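Local coordinates for oxidoreductase, short-chain dehydrogenase/reductase family (Aeromonas hydrophila subsp. hydrophila, PDB 3L6E) that probably catalyses a nicotinamide-nucleotide-dependent oxidation or reduction, perhaps reducing the ketone of 3-dehydrosphinganine in sphingolipid metabolism, at the interface of chains A and B. Residues are numbered along the deposited sequence; one frame, centred on the assembly and turned at random. Chains: chain A/B, Oxidoreductase, short-chain dehydrogenase/reductase family.

All three contacts belong to one two-fold symmetric interface, in which strand 217-226 of each chain runs antiparallel to its copy. Contact 1 pairs 218-221 of chain A with 223-225 of chain B, one half of the strand pairing. Between C-alpha centres, contact 2 lies about 8 Å from contact 1, sharing B:Ile224 and B:Gly225, and contact 3 about 18 Å from contact 1 and 23 Å from contact 2. With the chains exchanged, contact 3 repeats the cysteine packing of contact 2 and the His218-Gly225 bridge of contact 1. The strand pair is thus buttressed at both ends by the start of helix 200-210, an arrangement that could hold a stable dimer.

Contact 1: the interface of chains A and B. Residues chain A 218-221; chain B 223-225.
The carbonyl oxygen of B:Phe223 is met by two groups of A:Thr220: the backbone N at 2.9 Å, tilted 28° from the carbonyl plane, and more weakly the hydroxyl OG1. A chi1 of 55° sets OG1 between the backbone N and the carbonyl carbon, which turns the hydroxyl towards the partner strand. Its firmer bond runs within its own chain, 2.8 Å from OG1 to OD2 of A:Asp221, and reaches that oxygen from above the carboxylate plane. Threonine suits this place: the backbone N pairs across, while the one hydroxyl hydrogen goes mainly to A:Asp221.

B:Phe223 N closes the other half of the pair by donating to A:Asp221 O at 3.1 Å. One residue of chain B therefore faces two of chain A, the pattern of a beta bulge. The phenyl ring packs its CD1 against A:Asp221 CB at 3.8 Å, its plane turned 83° from the carboxylate, with A:Asp221 O at the ring edge. Further along, B:Gly225 N gives A:His218 O a nearly straight 2.9 Å bond, and A:His218 N returns one to B:Gly225 O. Having no side chain, the glycine leaves room for the CG2 methyl of A:Thr220. The site occupies strand 217-226 of both chains, joining their two sheets edge to edge.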
loop_
_atom_site.group_PDB
_atom_site.type_symbol
_atom_site.label_atom_id
_atom_site.label_comp_id
_atom_site.label_asym_id
_atom_site.label_seq_id
_atom_site.Cartn_x
_atom_site.Cartn_y
_atom_site.Cartn_z
ATOM N N HIS A 218 -3.491 5.249 8.961
ATOM C CA HIS A 218 -3.240 5.681 7.593
ATOM C C HIS A 218 -2.236 4.735 6.948
ATOM O O HIS A 218 -1.559 3.986 7.634
ATOM C CB HIS A 218 -2.670 7.111 7.571
ATOM C CG HIS A 218 -1.348 7.242 8.269
ATOM N ND1 HIS A 218 -1.196 7.028 9.622
ATOM C CD2 HIS A 218 -0.115 7.570 7.800
ATOM C CE1 HIS A 218 0.070 7.204 9.957
ATOM N NE2 HIS A 218 0.745 7.545 8.874
ATOM N N VAL A 219 -2.133 4.801 5.624
ATOM C CA VAL A 219 -1.136 4.037 4.872
ATOM C C VAL A 219 0.188 4.793 4.944
ATOM O O VAL A 219 0.228 5.982 4.676
ATOM C CB VAL A 219 -1.587 3.887 3.391
ATOM C CG1 VAL A 219 -0.396 3.532 2.465
ATOM C CG2 VAL A 219 -2.687 2.874 3.294
ATOM N N THR A 220 1.265 4.105 5.303
ATOM C CA THR A 220 2.576 4.739 5.387
ATOM C C THR A 220 3.409 4.500 4.125
ATOM O O THR A 220 4.227 5.339 3.753
ATOM C CB THR A 220 3.362 4.262 6.623
ATOM O OG1 THR A 220 3.441 2.834 6.611
ATOM C CG2 THR A 220 2.686 4.745 7.959
ATOM N N ASP A 221 3.188 3.357 3.472
ATOM C CA ASP A 221 3.959 2.962 2.287
ATOM C C ASP A 221 3.100 2.134 1.351
ATOM O O ASP A 221 2.392 1.218 1.780
ATOM C CB ASP A 221 5.235 2.160 2.660
ATOM C CG ASP A 221 6.013 2.786 3.819
ATOM O OD1 ASP A 221 6.971 3.577 3.590
ATOM O OD2 ASP A 221 5.654 2.472 4.972
ATOM N N PHE B 223 1.616 -1.038 3.699
ATOM C CA PHE B 223 2.015 -0.832 5.061
ATOM C C PHE B 223 1.027 0.163 5.686
ATOM O O PHE B 223 0.874 1.269 5.197
ATOM C CB PHE B 223 3.449 -0.334 5.111
ATOM C CG PHE B 223 4.465 -1.358 4.686
ATOM C CD1 PHE B 223 4.721 -1.589 3.344
ATOM C CD2 PHE B 223 5.210 -2.061 5.644
ATOM C CE1 PHE B 223 5.693 -2.526 2.948
ATOM C CE2 PHE B 223 6.173 -2.985 5.261
ATOM C CZ PHE B 223 6.410 -3.226 3.907
ATOM N N ILE B 224 0.302 -0.281 6.714
ATOM C CA ILE B 224 -0.624 0.582 7.443
ATOM C C ILE B 224 -0.088 0.818 8.845
ATOM O O ILE B 224 0.354 -0.120 9.540
ATOM C CB ILE B 224 -2.045 0.010 7.519
ATOM C CG1 ILE B 224 -2.559 -0.354 6.120
ATOM C CG2 ILE B 224 -3.010 1.029 8.175
ATOM C CD1 ILE B 224 -3.685 -1.339 6.143
ATOM N N GLY B 225 -0.129 2.086 9.240
ATOM C CA GLY B 225 0.411 2.524 10.510
ATOM C C GLY B 225 -0.629 3.268 11.310
ATOM O O GLY B 225 -1.597 3.782 10.744
#

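Contact 2: the interface of chains A and B. Residues chain A 216-217; chain B 198-199, 202-203, 224-226.
A chi1 of 63° places the hydroxyl OG of A:Ser216 between its backbone N and carbonyl carbon, while B:Asp202, with CG beside its own N (chi1 -70°), swings its carboxylate out to meet both serine donors. OD2 accepts from the hydroxyl OG at a short 2.5 Å, on the anti side and 19° out of the carboxylate plane. The same OD2 takes the backbone N of A:Ser216 at 3.1 Å, which arrives nearly in line with the C-O bond. Serine fits because its hydroxyl both gives and receives: B:Thr199 N donates to OG at 3.0 Å in an almost straight bond.

Behind this first shell, B:Thr199 caps the start of helix 200-210, its hydroxyl OG1 accepting from B:Asp202 N at 2.9 Å. The helix start may also favour the charged form of the carboxylate.

A:Cys217 supplies the apolar half. Its SG lies against B:Asp202 CB at 3.5 Å, and its CB against CG of B:Met198, a selenomethionine, at 3.8 Å, with the CG2 methyl of B:Ile224 at similar range. A compact thiol fits between helix, loop and strand. The site lies where strand 217-226 of chain A begins, wedged between the end of its partner strand and the start of helix 200-210 of chain B.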
loop_
_atom_site.group_PDB
_atom_site.type_symbol
_atom_site.label_atom_id
_atom_site.label_comp_id
_atom_site.label_asym_id
_atom_site.label_seq_id
_atom_site.Cartn_x
_atom_site.Cartn_y
_atom_site.Cartn_z
ATOM N N SER A 216 -8.426 5.826 12.719
ATOM C CA SER A 216 -7.484 5.075 13.548
ATOM C C SER A 216 -6.147 4.703 12.888
ATOM O O SER A 216 -5.264 4.144 13.546
ATOM C CB SER A 216 -8.156 3.796 14.057
ATOM O OG SER A 216 -8.498 2.958 12.969
ATOM N N CYS A 217 -6.005 4.994 11.601
ATOM C CA CYS A 217 -4.801 4.624 10.867
ATOM C C CYS A 217 -4.693 5.311 9.522
ATOM O O CYS A 217 -5.659 5.878 9.015
ATOM C CB CYS A 217 -4.730 3.104 10.648
ATOM S SG CYS A 217 -6.149 2.429 9.773
HETATM N N MSE B 198 -5.429 0.994 16.038
HETATM C CA MSE B 198 -5.980 0.795 14.705
HETATM C C MSE B 198 -7.186 -0.131 14.782
HETATM O O MSE B 198 -7.094 -1.229 15.324
HETATM C CB MSE B 198 -4.905 0.188 13.797
HETATM C CG MSE B 198 -5.345 -0.163 12.389
HETATM SE SE MSE B 198 -3.931 -1.071 11.403
HETATM C CE MSE B 198 -2.486 0.164 11.801
ATOM N N THR B 199 -8.320 0.303 14.245
ATOM C CA THR B 199 -9.480 -0.581 14.179
ATOM C C THR B 199 -9.369 -1.601 13.031
ATOM O O THR B 199 -8.764 -1.309 11.981
ATOM C CB THR B 199 -10.825 0.183 14.064
ATOM O OG1 THR B 199 -11.006 0.653 12.726
ATOM C CG2 THR B 199 -10.889 1.341 15.044
ATOM N N ASP B 202 -11.138 0.087 9.853
ATOM C CA ASP B 202 -10.278 0.963 9.051
ATOM C C ASP B 202 -9.167 0.174 8.298
ATOM O O ASP B 202 -8.867 0.455 7.137
ATOM C CB ASP B 202 -9.642 2.035 9.924
ATOM C CG ASP B 202 -10.652 3.091 10.447
ATOM O OD1 ASP B 202 -11.776 3.254 9.917
ATOM O OD2 ASP B 202 -10.290 3.789 11.394
ATOM N N ALA B 203 -8.542 -0.780 8.983
ATOM C CA ALA B 203 -7.460 -1.551 8.395
ATOM C C ALA B 203 -8.015 -2.315 7.177
ATOM O O ALA B 203 -7.465 -2.204 6.084
ATOM C CB ALA B 203 -6.844 -2.504 9.423
ATOM N N ILE B 224 0.302 -0.281 6.714
ATOM C CA ILE B 224 -0.624 0.582 7.443
ATOM C C ILE B 224 -0.088 0.818 8.845
ATOM O O ILE B 224 0.354 -0.120 9.540
ATOM C CB ILE B 224 -2.045 0.010 7.519
ATOM C CG1 ILE B 224 -2.559 -0.354 6.120
ATOM C CG2 ILE B 224 -3.010 1.029 8.175
ATOM C CD1 ILE B 224 -3.685 -1.339 6.143
ATOM N N GLY B 225 -0.129 2.086 9.240
ATOM C CA GLY B 225 0.411 2.524 10.510
ATOM C C GLY B 225 -0.629 3.268 11.310
ATOM O O GLY B 225 -1.597 3.782 10.744
ATOM N N ARG B 226 -0.414 3.294 12.630
ATOM C CA ARG B 226 -1.269 3.978 13.606
ATOM C C ARG B 226 -1.300 5.481 13.399
ATOM O O ARG B 226 -0.280 6.072 13.090
ATOM C CB ARG B 226 -0.764 3.693 15.037
ATOM C CG ARG B 226 -1.332 2.427 15.670
ATOM C CD ARG B 226 -0.438 1.884 16.804
ATOM N NE ARG B 226 -0.591 2.609 18.062
ATOM C CZ ARG B 226 0.308 3.454 18.567
ATOM N NH1 ARG B 226 1.455 3.691 17.930
ATOM N NH2 ARG B 226 0.065 4.068 19.725
#

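Contact 3: the interface of chains A and B. Residues chain A 198, 202-203, 224-226; chain B 217-218.
The imidazole of B:His218 has A:Gly225 O off one face, displaced past the ND1 rim and 3.5 Å from ND1, while A:Arg226 O comes in more nearly level with the ring, 3.3 Å from CE1. In this short-chain dehydrogenase/reductase, whose Rossmann-type sheet ends in strand 217-226, the ring thus folds back towards the backbone of the partner strand. A chi1 of 68° brings it there, with CG set between the backbone N and the carbonyl carbon. The carbon CE1, flanked by two ring nitrogens, is polarised enough that its approach to a carbonyl oxygen may be mildly favourable.

On that same side of the ring as A:Gly225 O the two backbones form an antiparallel bridge. A:Gly225 N donates to B:His218 O at 2.8 Å, and B:His218 N donates to A:Gly225 O at 2.9 Å, both in fairly straight bonds. Glycine suits this position because it puts no side chain between the strand and the imidazole.

On the other side of the strand B:Cys217 turns its thiol towards chain A. SG rests against CB of A:Asp202, 3.6 Å away, near the first turn of helix 200-210. CB of the same cysteine touches the CE methyl of A:Met198, a selenomethionine whose chain is extended at first and bends at chi3 (-51°) to come alongside. The CG2 methyl of A:Ile224, from a beta-branched residue common in strands, meets B:Cys217 CB at 3.7 Å.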
loop_
_atom_site.group_PDB
_atom_site.type_symbol
_atom_site.label_atom_id
_atom_site.label_comp_id
_atom_site.label_asym_id
_atom_site.label_seq_id
_atom_site.Cartn_x
_atom_site.Cartn_y
_atom_site.Cartn_z
HETATM N N MSE A 198 2.058 -0.066 -16.854
HETATM C CA MSE A 198 1.178 0.534 -15.833
HETATM C C MSE A 198 0.649 1.889 -16.307
HETATM O O MSE A 198 1.419 2.771 -16.664
HETATM C CB MSE A 198 1.917 0.698 -14.497
HETATM C CG MSE A 198 1.123 1.413 -13.379
HETATM SE SE MSE A 198 2.159 1.680 -11.723
HETATM C CE MSE A 198 2.792 -0.140 -11.466
ATOM N N ASP A 202 -4.725 4.060 -13.365
ATOM C CA ASP A 202 -4.763 2.959 -12.409
ATOM C C ASP A 202 -3.801 3.207 -11.230
ATOM O O ASP A 202 -4.156 2.976 -10.058
ATOM C CB ASP A 202 -4.383 1.647 -13.088
ATOM C CG ASP A 202 -5.438 1.124 -14.065
ATOM O OD1 ASP A 202 -6.625 1.546 -14.065
ATOM O OD2 ASP A 202 -5.052 0.222 -14.833
ATOM N N ALA A 203 -2.591 3.676 -11.541
ATOM C CA ALA A 203 -1.610 3.984 -10.494
ATOM C C ALA A 203 -2.244 5.005 -9.524
ATOM O O ALA A 203 -2.429 4.710 -8.349
ATOM C CB ALA A 203 -0.304 4.504 -11.102
ATOM N N ILE A 224 3.221 -0.471 -5.798
ATOM C CA ILE A 224 2.399 -0.954 -6.915
ATOM C C ILE A 224 3.296 -1.545 -7.988
ATOM O O ILE A 224 4.270 -0.915 -8.383
ATOM C CB ILE A 224 1.576 0.185 -7.554
ATOM C CG1 ILE A 224 0.800 0.965 -6.487
ATOM C CG2 ILE A 224 0.610 -0.365 -8.615
ATOM C CD1 ILE A 224 0.431 2.349 -6.966
ATOM N N GLY A 225 2.954 -2.740 -8.477
ATOM C CA GLY A 225 3.718 -3.388 -9.556
ATOM C C GLY A 225 2.871 -3.688 -10.780
ATOM O O GLY A 225 1.650 -3.784 -10.681
ATOM N N ARG A 226 3.535 -3.840 -11.933
ATOM C CA ARG A 226 2.877 -4.229 -13.186
ATOM C C ARG A 226 2.182 -5.583 -13.102
ATOM O O ARG A 226 2.602 -6.462 -12.356
ATOM C CB ARG A 226 3.875 -4.272 -14.343
ATOM C CG ARG A 226 4.339 -2.912 -14.855
ATOM C CD ARG A 226 4.828 -2.980 -16.322
ATOM N NE ARG A 226 5.667 -4.147 -16.602
ATOM C CZ ARG A 226 6.976 -4.232 -16.355
ATOM N NH1 ARG A 226 7.632 -3.211 -15.806
ATOM N NH2 ARG A 226 7.636 -5.353 -16.653
ATOM N N CYS B 217 -2.075 -2.889 -13.450
ATOM C CA CYS B 217 -1.203 -2.981 -12.268
ATOM C C CYS B 217 -1.961 -3.488 -11.064
ATOM O O CYS B 217 -3.200 -3.574 -11.096
ATOM C CB CYS B 217 -0.576 -1.613 -11.921
ATOM S SG CYS B 217 -1.778 -0.270 -11.568
ATOM N N HIS B 218 -1.213 -3.834 -10.013
ATOM C CA HIS B 218 -1.781 -4.241 -8.737
ATOM C C HIS B 218 -0.829 -3.855 -7.596
ATOM O O HIS B 218 0.393 -3.751 -7.794
ATOM C CB HIS B 218 -2.032 -5.757 -8.710
ATOM C CG HIS B 218 -0.772 -6.564 -8.725
ATOM N ND1 HIS B 218 0.004 -6.707 -9.857
ATOM C CD2 HIS B 218 -0.130 -7.240 -7.740
ATOM C CE1 HIS B 218 1.069 -7.434 -9.569
ATOM N NE2 HIS B 218 1.009 -7.776 -8.295
#